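Local structure of fiber protein (Raptor adenovirus a, 5FLD) at residues F108-D112 and H113-E117. The protein forms the adenovirus fibre, whose trimeric head domain, the part present here, probably attaches the virus to a receptor on the host cell. The protein carries 2 engineered substitutions. Sequence-based numbering, arbitrary orientation.
Sequences FITTD and HVYRE
Phe108 and Tyr115 form a hydrogen-bonded antiparallel pair: Phe108 N donates to Tyr115 O at 2.8 Å, and Tyr115 N returns the bond to Phe108 O at 2.9 Å. Their side chains share one face of the sheet, with CB of Phe108 4.2 Å from CB of Tyr115, whereas Ile109 and Val114, the adjoining non-hydrogen-bonded pair, project from the other.

Beyond this ladder, Thr110 N reaches His113 O at 2.9 Å. The return bond ends on a side chain: His113 N donates to Thr110 OG1 at 3.0 Å, more bent at 136°. The hydroxyl can serve because chi1 of 67° sets it between the backbone N and the carbonyl carbon. The same torsion places CG2 beside the N, where it meets the edge of the Tyr115 ring, 4.2 Å from CE2.

At the tip, Asp112 CB lies over one face of the His113 imidazole, 3.9 Å from the ring centroid and offset toward its rim, a CH-pi contact between neighbours. Farther from the turn, Phe108 CE2 approaches Glu117 OE1 at 3.9 Å, with ring and carboxylate planes 49° apart.

Glu143 ties the polar groups together: OE1 bonds both Thr110 OG1 and His113 ND1, while OE2 bonds Tyr115 OH. Arg137 makes a salt bridge with Glu117 and a cation-pi contact with Phe108; Arg116 NE hydrogen-bonds to Arg137 O of a neighbouring subunit.

The backbone angles of Thr111 and Asp112 fit a type I turn over Thr110-His113, with the Thr110 hydroxyl, not its carbonyl, receiving His113 N. The whole is a beta hairpin with Thr111 and Asp112 at its turn, joining strands 102-109 and 114-125 in the antiparallel beta architecture of the fibre head.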
loop_
_atom_site.group_PDB
_atom_site.type_symbol
_atom_site.label_atom_id
_atom_site.label_comp_id
_atom_site.label_asym_id
_atom_site.label_seq_id
_atom_site.Cartn_x
_atom_site.Cartn_y
_atom_site.Cartn_z
ATOM N N PHE A 108 -7.624 -13.440 8.706
ATOM C CA PHE A 108 -7.268 -14.858 8.793
ATOM C C PHE A 108 -7.991 -15.489 9.956
ATOM O O PHE A 108 -7.822 -15.089 11.105
ATOM C CB PHE A 108 -5.755 -15.103 8.931
ATOM C CG PHE A 108 -4.952 -14.577 7.775
ATOM C CD1 PHE A 108 -4.717 -15.348 6.667
ATOM C CD2 PHE A 108 -4.439 -13.269 7.797
ATOM C CE1 PHE A 108 -4.007 -14.835 5.577
ATOM C CE2 PHE A 108 -3.737 -12.770 6.702
ATOM C CZ PHE A 108 -3.519 -13.539 5.606
ATOM N N ILE A 109 -8.826 -16.471 9.646
ATOM C CA ILE A 109 -9.549 -17.213 10.675
ATOM C C ILE A 109 -8.836 -18.537 10.855
ATOM O O ILE A 109 -8.680 -19.347 9.901
ATOM C CB ILE A 109 -11.009 -17.470 10.252
ATOM C CG1 ILE A 109 -11.695 -16.140 9.931
ATOM C CG2 ILE A 109 -11.733 -18.246 11.349
ATOM C CD1 ILE A 109 -13.149 -16.268 9.596
ATOM N N THR A 110 -8.431 -18.790 12.095
ATOM C CA THR A 110 -7.885 -20.087 12.458
ATOM C C THR A 110 -8.867 -20.728 13.445
ATOM O O THR A 110 -9.861 -20.113 13.803
ATOM C CB THR A 110 -6.484 -19.973 13.104
ATOM O OG1 THR A 110 -6.581 -19.316 14.372
ATOM C CG2 THR A 110 -5.552 -19.168 12.175
ATOM N N THR A 111 -8.596 -21.951 13.874
ATOM C CA THR A 111 -9.480 -22.583 14.868
ATOM C C THR A 111 -9.672 -21.700 16.099
ATOM O O THR A 111 -10.810 -21.506 16.566
ATOM C CB THR A 111 -8.970 -23.971 15.262
ATOM O OG1 THR A 111 -8.924 -24.773 14.086
ATOM C CG2 THR A 111 -9.918 -24.612 16.303
ATOM N N ASP A 112 -8.576 -21.123 16.603
ATOM C CA ASP A 112 -8.598 -20.404 17.849
ATOM C C ASP A 112 -8.615 -18.895 17.753
ATOM O O ASP A 112 -8.930 -18.237 18.755
ATOM C CB ASP A 112 -7.409 -20.858 18.719
ATOM C CG ASP A 112 -7.529 -22.316 19.196
ATOM O OD1 ASP A 112 -8.636 -22.873 19.274
ATOM O OD2 ASP A 112 -6.488 -22.919 19.507
ATOM N N HIS A 113 -8.298 -18.295 16.591
ATOM C CA HIS A 113 -8.106 -16.844 16.530
ATOM C C HIS A 113 -8.629 -16.207 15.282
ATOM O O HIS A 113 -8.871 -16.885 14.287
ATOM C CB HIS A 113 -6.602 -16.496 16.630
ATOM C CG HIS A 113 -5.986 -16.956 17.904
ATOM N ND1 HIS A 113 -5.164 -18.057 17.978
ATOM C CD2 HIS A 113 -6.133 -16.503 19.171
ATOM C CE1 HIS A 113 -4.805 -18.248 19.236
ATOM N NE2 HIS A 113 -5.380 -17.321 19.978
ATOM N N VAL A 114 -8.771 -14.896 15.346
ATOM C CA VAL A 114 -9.048 -14.057 14.176
ATOM C C VAL A 114 -7.949 -13.012 14.123
ATOM O O VAL A 114 -7.746 -12.283 15.108
ATOM C CB VAL A 114 -10.408 -13.394 14.258
ATOM C CG1 VAL A 114 -10.659 -12.443 13.070
ATOM C CG2 VAL A 114 -11.484 -14.464 14.316
ATOM N N TYR A 115 -7.243 -12.962 12.986
ATOM C CA TYR A 115 -6.154 -12.021 12.763
ATOM C C TYR A 115 -6.539 -11.105 11.643
ATOM O O TYR A 115 -6.812 -11.545 10.547
ATOM C CB TYR A 115 -4.877 -12.765 12.366
ATOM C CG TYR A 115 -4.371 -13.702 13.439
ATOM C CD1 TYR A 115 -3.916 -13.197 14.643
ATOM C CD2 TYR A 115 -4.325 -15.070 13.242
ATOM C CE1 TYR A 115 -3.443 -14.047 15.635
ATOM C CE2 TYR A 115 -3.843 -15.929 14.225
ATOM C CZ TYR A 115 -3.404 -15.405 15.423
ATOM O OH TYR A 115 -2.920 -16.245 16.410
ATOM N N ARG A 116 -6.538 -9.816 11.930
ATOM C CA ARG A 116 -6.814 -8.808 10.964
ATOM C C ARG A 116 -5.501 -8.093 10.710
ATOM O O ARG A 116 -4.885 -7.572 11.655
ATOM C CB ARG A 116 -7.861 -7.924 11.573
ATOM C CG ARG A 116 -8.434 -6.911 10.680
ATOM C CD ARG A 116 -9.468 -6.141 11.511
ATOM N NE ARG A 116 -9.882 -4.968 10.789
ATOM C CZ ARG A 116 -10.977 -4.860 10.048
ATOM N NH1 ARG A 116 -11.842 -5.892 9.897
ATOM N NH2 ARG A 116 -11.227 -3.698 9.472
ATOM N N GLU A 117 -5.033 -8.132 9.471
ATOM C CA GLU A 117 -3.642 -7.738 9.126
ATOM C C GLU A 117 -3.560 -7.083 7.776
ATOM O O GLU A 117 -4.171 -7.537 6.811
ATOM C CB GLU A 117 -2.743 -8.977 8.970
ATOM C CG GLU A 117 -2.558 -9.816 10.174
ATOM C CD GLU A 117 -1.674 -11.003 9.937
ATOM O OE1 GLU A 117 -0.994 -11.111 8.890
ATOM O OE2 GLU A 117 -1.637 -11.819 10.846
#